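Local coordinates for penicillin-binding protein activator LpoB (Salmonella enterica subsp. enterica serovar Typhimurium, PDB 4Q6V) that is an outer-membrane lipoprotein that probably regulates peptidoglycan synthesis by activating penicillin-binding protein 1B, whose function depends on it, at residues A[82-87]-A[99-104]. Sequence-based numbering, arbitrary orientation.
Sequences GTRSKA and VLYSSA
Y101 reaches from its strand to the first turn of helix 84-94 and meets A87 and R84 with its phenol end, a compact example of a helix start packed on a sheet through one long aromatic side chain. The apolar part is carried by A87, whose methyl points at the strand: CB stands 3.9 Å from Y101 CE1 and 4.2 Å from V99 CG1, so it touches both residues. The hydroxyl oxygen of Y101 is also pressed against carbon, 3.2 Å from A87 CB, a tight approach, and 3.5 Å from R84 CA. R84 crosses Y101 at about a right angle and touches it near the base of its side chain, with CG 3.9 Å from Y101 OH; the extended chain then carries the guanidinium away from the hydroxyl. With V99 CG1 anti to the backbone N (chi1 168°), this methyl lies 3.6 Å above one face of the Y101 ring, offset toward its rim. V99 CG2 approaches A87 O instead, at 4.1 Å.

Such packing belongs to the mixed alpha-beta fold of the LpoB C-terminal domain: helix 84-94 leads through a short connection into strand 98-106, the central strand of the sheet, and lies over the face that carries V99 and Y101. L100 points to the other face, against L52 of helix 41-54, while M118 of the adjacent strand touches V99 and Y101.

The polar part is sparse. Y101 OH is buried by the contact and without a partner in the model. T83, at the N-cap position of the helix, has a weak hydrogen bond between its OG1 and S85 OG, 3.4 Å.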
ATOM      1  N   GLY A  82      -0.073  -0.307  10.911  1.00 47.01           N
ATOM      2  CA  GLY A  82      -1.367   0.395  10.880  1.00 50.60           C
ATOM      3  C   GLY A  82      -1.186   1.907  10.849  1.00 51.68           C
ATOM      4  O   GLY A  82      -1.592   2.554   9.864  1.00 62.37           O
ATOM      5  N   THR A  83      -0.553   2.453  11.893  1.00 41.77           N
ATOM      6  CA  THR A  83      -0.641   3.884  12.173  1.00 41.25           C
ATOM      7  C   THR A  83       0.318   4.632  11.257  1.00 35.40           C
ATOM      8  O   THR A  83       1.175   4.029  10.654  1.00 33.95           O
ATOM      9  CB  THR A  83      -0.443   4.255  13.666  1.00 41.59           C
ATOM     10  OG1 THR A  83       0.942   4.314  13.983  1.00 46.50           O
ATOM     11  CG2 THR A  83      -1.155   3.274  14.584  1.00 39.51           C
ATOM     12  N   ARG A  84       0.129   5.941  11.144  1.00 35.04           N
ATOM     13  CA  ARG A  84       0.945   6.748  10.262  1.00 31.33           C
ATOM     14  C   ARG A  84       2.357   6.955  10.845  1.00 30.68           C
ATOM     15  O   ARG A  84       3.360   7.018  10.121  1.00 25.14           O
ATOM     16  CB  ARG A  84       0.226   8.072   9.968  1.00 30.40           C
ATOM     17  CG  ARG A  84      -1.069   7.946   9.197  1.00 29.73           C
ATOM     18  CD  ARG A  84      -1.600   9.310   8.754  1.00 29.65           C
ATOM     19  NE  ARG A  84      -2.858   9.147   8.026  1.00 32.01           N
ATOM     20  CZ  ARG A  84      -3.652  10.156   7.638  1.00 34.95           C
ATOM     21  NH1 ARG A  84      -3.329  11.428   7.896  1.00 30.16           N
ATOM     22  NH2 ARG A  84      -4.770   9.890   6.971  1.00 33.18           N
ATOM     23  N   SER A  85       2.467   7.076  12.161  1.00 30.43           N
ATOM     24  CA  SER A  85       3.765   7.374  12.760  1.00 35.01           C
ATOM     25  C   SER A  85       4.687   6.171  12.676  1.00 31.68           C
ATOM     26  O   SER A  85       5.886   6.329  12.538  1.00 33.50           O
ATOM     27  CB  SER A  85       3.584   7.823  14.224  1.00 42.19           C
ATOM     28  OG  SER A  85       3.041   6.789  15.038  1.00 49.19           O
ATOM     29  N   LYS A  86       4.130   4.969  12.757  1.00 31.37           N
ATOM     30  CA  LYS A  86       4.930   3.753  12.556  1.00 32.67           C
ATOM     31  C   LYS A  86       5.350   3.611  11.090  1.00 31.44           C
ATOM     32  O   LYS A  86       6.455   3.222  10.790  1.00 28.54           O
ATOM     33  CB  LYS A  86       4.152   2.514  12.974  1.00 32.79           C
ATOM     34  CG  LYS A  86       4.053   2.319  14.482  1.00 34.70           C
ATOM     35  CD  LYS A  86       3.249   1.068  14.798  1.00 33.33           C
ATOM     36  CE  LYS A  86       2.864   1.005  16.273  1.00 34.27           C
ATOM     37  NZ  LYS A  86       2.205  -0.295  16.573  1.00 30.96           N
ATOM     38  N   ALA A  87       4.467   3.964  10.169  1.00 30.69           N
ATOM     39  CA  ALA A  87       4.745   3.839   8.743  1.00 28.84           C
ATOM     40  C   ALA A  87       5.825   4.817   8.310  1.00 27.87           C
ATOM     41  O   ALA A  87       6.735   4.472   7.565  1.00 27.87           O
ATOM     42  CB  ALA A  87       3.473   4.008   7.935  1.00 26.30           C
ATOM     43  N   VAL A  99       4.607   6.324   1.064  1.00 17.06           N
ATOM     44  CA  VAL A  99       3.924   5.186   1.653  1.00 15.18           C
ATOM     45  C   VAL A  99       2.547   5.020   1.055  1.00 14.20           C
ATOM     46  O   VAL A  99       1.757   5.998   0.959  1.00 12.95           O
ATOM     47  CB  VAL A  99       3.833   5.301   3.196  1.00 14.84           C
ATOM     48  CG1 VAL A  99       2.885   4.287   3.750  1.00 14.92           C
ATOM     49  CG2 VAL A  99       5.181   5.110   3.832  1.00 15.13           C
ATOM     50  N   LEU A 100       2.228   3.793   0.664  1.00 13.96           N
ATOM     51  CA  LEU A 100       0.893   3.491   0.145  1.00 14.66           C
ATOM     52  C   LEU A 100       0.057   2.687   1.130  1.00 14.73           C
ATOM     53  O   LEU A 100       0.434   1.546   1.482  1.00 13.20           O
ATOM     54  CB  LEU A 100       0.981   2.822  -1.230  1.00 15.19           C
ATOM     55  CG  LEU A 100      -0.358   2.498  -1.901  1.00 14.92           C
ATOM     56  CD1 LEU A 100      -1.148   3.732  -2.202  1.00 16.12           C
ATOM     57  CD2 LEU A 100      -0.061   1.774  -3.204  1.00 16.17           C
ATOM     58  N   TYR A 101      -1.036   3.295   1.581  1.00 15.39           N
ATOM     59  CA  TYR A 101      -2.007   2.562   2.355  1.00 17.29           C
ATOM     60  C   TYR A 101      -3.147   2.066   1.488  1.00 18.52           C
ATOM     61  O   TYR A 101      -3.558   2.790   0.592  1.00 20.78           O
ATOM     62  CB  TYR A 101      -2.529   3.415   3.491  1.00 18.44           C
ATOM     63  CG  TYR A 101      -1.484   4.077   4.364  1.00 19.47           C
ATOM     64  CD1 TYR A 101      -0.944   3.422   5.466  1.00 22.37           C
ATOM     65  CD2 TYR A 101      -1.113   5.404   4.128  1.00 21.63           C
ATOM     66  CE1 TYR A 101      -0.019   4.038   6.298  1.00 21.55           C
ATOM     67  CE2 TYR A 101      -0.201   6.045   4.968  1.00 22.69           C
ATOM     68  CZ  TYR A 101       0.327   5.358   6.039  1.00 23.20           C
ATOM     69  OH  TYR A 101       1.266   5.983   6.839  1.00 27.49           O
ATOM     70  N   SER A 102      -3.659   0.875   1.775  1.00 20.20           N
ATOM     71  CA  SER A 102      -4.865   0.348   1.149  1.00 21.42           C
ATOM     72  C   SER A 102      -5.674  -0.568   2.082  1.00 20.96           C
ATOM     73  O   SER A 102      -5.134  -1.201   3.019  1.00 19.95           O
ATOM     74  CB  SER A 102      -4.485  -0.339  -0.181  1.00 21.29           C
ATOM     75  OG  SER A 102      -3.651  -1.423   0.055  1.00 26.52           O
ATOM     76  N   SER A 103      -6.979  -0.628   1.840  1.00 20.35           N
ATOM     77  CA  SER A 103      -7.854  -1.464   2.647  1.00 21.80           C
ATOM     78  C   SER A 103      -9.098  -1.798   1.889  1.00 20.01           C
ATOM     79  O   SER A 103      -9.492  -1.001   1.055  1.00 20.93           O
ATOM     80  CB  SER A 103      -8.258  -0.765   3.954  1.00 24.46           C
ATOM     81  OG  SER A 103      -9.184   0.261   3.656  1.00 25.98           O
ATOM     82  N   ALA A 104      -9.670  -2.971   2.190  1.00 19.84           N
ATOM     83  CA  ALA A 104     -10.935  -3.438   1.640  1.00 19.41           C
ATOM     84  C   ALA A 104     -11.980  -3.422   2.753  1.00 20.15           C
ATOM     85  O   ALA A 104     -11.710  -3.892   3.850  1.00 20.45           O
ATOM     86  CB  ALA A 104     -10.810  -4.822   1.027  1.00 20.15           C
TER